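Local coordinates for RabGDI protein (Plasmodium falciparum 3D7, PDB 3P1W), which probably acts as a Rab GDP-dissociation inhibitor, binding Rab GTPases in their GDP-bound form during vesicle transport, at residues V119-Y124 with T343-I348. Sequence-based numbering, arbitrary orientation.
Sequences VVEGSY and TNSCQI
Tyr-124 and Glu-121 meet the 343-348 segment where strands 117-129 and 346-350 pair in parallel within a mixed beta sheet. The sheet continues through strand 361-367 on the far side of 346-350, and strand 248-251 pairs with 117-129. This largely buried pairing joins parts of the GDP dissociation inhibitor region over 200 residues apart in sequence. Tyr-124 and Glu-121 bury the most surface in the contact. The axes of 122-124 and 346-348 come within 4.7 Å. In the ladder, Gln-347 N donates to Gly-122 O, and Tyr-124 N donates to Gln-347 O at 2.8 Å. With CG anti to the carbonyl carbon and beside the backbone N (chi1 -67°), the Tyr-124 ring starts close to that N-H, and Gln-347 O lies at the ring edge, in its plane. The Tyr-124 side chain leaves on the same sheet face as those of Cys-346 and Ile-348. Tyr-124 CE2 is 4.1 Å from Cys-346 CB, and the Cys-346 sulfur makes an oblique sulfur-aromatic contact. Tyr-124 CB touches Ile-348 CG1. At its tip the ring meets Thr-343, with OH 4.0 Å from CG2, while the hydroxyl is hydrogen-bonded to Asn-341. Before the ladder the backbone bonds are weak, from Glu-121 N and Gly-122 N to Ser-345 O, and side chains add stronger ones. Glu-121 N donates to Ser-345 OG at 3.0 Å, and that hydroxyl donates to Gln-369 OE1. The extended Glu-121 side chain lies beside Asn-344, pointing the same way. Its OE1 accepts Asn-344 N at 2.9 Å in a nearly straight bond (172°), with the donor 47° out of the carboxylate plane.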
loop_
_atom_site.group_PDB
_atom_site.type_symbol
_atom_site.label_atom_id
_atom_site.label_comp_id
_atom_site.label_asym_id
_atom_site.label_seq_id
_atom_site.Cartn_x
_atom_site.Cartn_y
_atom_site.Cartn_z
ATOM N N VAL A 119 14.086 7.422 0.206
ATOM C CA VAL A 119 13.916 6.303 1.134
ATOM C C VAL A 119 13.120 6.746 2.342
ATOM O O VAL A 119 13.238 7.882 2.815
ATOM C CB VAL A 119 15.298 5.698 1.568
ATOM C CG1 VAL A 119 16.070 6.665 2.471
ATOM C CG2 VAL A 119 15.130 4.365 2.268
ATOM N N VAL A 120 12.291 5.837 2.833
ATOM C CA VAL A 120 11.619 6.011 4.086
ATOM C C VAL A 120 12.632 5.740 5.176
ATOM O O VAL A 120 13.317 4.731 5.148
ATOM C CB VAL A 120 10.414 5.060 4.191
ATOM C CG1 VAL A 120 9.801 5.078 5.592
ATOM C CG2 VAL A 120 9.346 5.485 3.141
ATOM N N GLU A 121 12.737 6.648 6.132
ATOM C CA GLU A 121 13.912 6.660 7.014
ATOM C C GLU A 121 13.918 5.571 8.072
ATOM O O GLU A 121 14.986 5.238 8.597
ATOM C CB GLU A 121 14.113 8.034 7.658
ATOM C CG GLU A 121 14.507 9.096 6.650
ATOM C CD GLU A 121 14.968 10.400 7.283
ATOM O OE1 GLU A 121 14.710 10.657 8.479
ATOM O OE2 GLU A 121 15.595 11.192 6.562
ATOM N N GLY A 122 12.760 5.002 8.392
ATOM C CA GLY A 122 12.741 3.908 9.333
ATOM C C GLY A 122 11.529 3.019 9.286
ATOM O O GLY A 122 10.470 3.413 8.828
ATOM N N SER A 123 11.729 1.803 9.764
ATOM C CA SER A 123 10.687 0.787 9.832
ATOM C C SER A 123 10.618 0.316 11.269
ATOM O O SER A 123 11.657 -0.076 11.834
ATOM C CB SER A 123 11.076 -0.400 8.962
ATOM O OG SER A 123 11.557 0.008 7.691
ATOM N N TYR A 124 9.420 0.360 11.852
ATOM C CA TYR A 124 9.179 0.056 13.257
ATOM C C TYR A 124 8.080 -0.981 13.364
ATOM O O TYR A 124 7.177 -1.073 12.483
ATOM C CB TYR A 124 8.791 1.314 14.059
ATOM C CG TYR A 124 9.939 2.288 14.144
ATOM C CD1 TYR A 124 10.749 2.325 15.267
ATOM C CD2 TYR A 124 10.262 3.112 13.057
ATOM C CE1 TYR A 124 11.842 3.177 15.333
ATOM C CE2 TYR A 124 11.381 3.971 13.105
ATOM C CZ TYR A 124 12.169 3.982 14.235
ATOM O OH TYR A 124 13.266 4.829 14.322
ATOM N N THR A 343 12.900 10.419 13.133
ATOM C CA THR A 343 12.844 10.172 11.677
ATOM C C THR A 343 11.875 11.117 10.966
ATOM O O THR A 343 10.846 11.518 11.528
ATOM C CB THR A 343 12.481 8.721 11.333
ATOM O OG1 THR A 343 11.324 8.305 12.092
ATOM C CG2 THR A 343 13.690 7.797 11.606
ATOM N N ASN A 344 12.227 11.480 9.738
ATOM C CA ASN A 344 11.413 12.399 8.922
ATOM C C ASN A 344 10.386 11.652 8.081
ATOM O O ASN A 344 9.491 12.263 7.476
ATOM C CB ASN A 344 12.312 13.255 8.034
ATOM C CG ASN A 344 13.094 14.271 8.822
ATOM O OD1 ASN A 344 12.554 14.911 9.717
ATOM N ND2 ASN A 344 14.370 14.416 8.511
ATOM N N SER A 345 10.556 10.341 8.015
ATOM C CA SER A 345 9.570 9.457 7.462
ATOM C C SER A 345 9.734 8.084 8.120
ATOM O O SER A 345 10.857 7.641 8.438
ATOM C CB SER A 345 9.712 9.373 5.945
ATOM O OG SER A 345 11.041 9.038 5.579
ATOM N N CYS A 346 8.623 7.413 8.381
ATOM C CA CYS A 346 8.700 6.068 8.925
ATOM C C CYS A 346 7.382 5.328 8.752
ATOM O O CYS A 346 6.363 5.924 8.414
ATOM C CB CYS A 346 9.148 6.058 10.420
ATOM S SG CYS A 346 8.021 6.759 11.588
ATOM N N GLN A 347 7.465 4.011 8.913
ATOM C CA GLN A 347 6.339 3.081 8.907
ATOM C C GLN A 347 6.335 2.336 10.252
ATOM O O GLN A 347 7.404 1.890 10.730
ATOM C CB GLN A 347 6.497 2.065 7.776
ATOM C CG GLN A 347 5.355 1.014 7.670
ATOM C CD GLN A 347 5.479 0.152 6.412
ATOM O OE1 GLN A 347 4.483 -0.249 5.801
ATOM N NE2 GLN A 347 6.703 -0.102 6.009
ATOM N N ILE A 348 5.163 2.231 10.867
ATOM C CA ILE A 348 4.959 1.446 12.067
ATOM C C ILE A 348 3.901 0.405 11.792
ATOM O O ILE A 348 2.797 0.739 11.372
ATOM C CB ILE A 348 4.504 2.315 13.268
ATOM C CG1 ILE A 348 5.505 3.442 13.580
ATOM C CG2 ILE A 348 4.253 1.467 14.517
ATOM C CD1 ILE A 348 4.918 4.530 14.485
#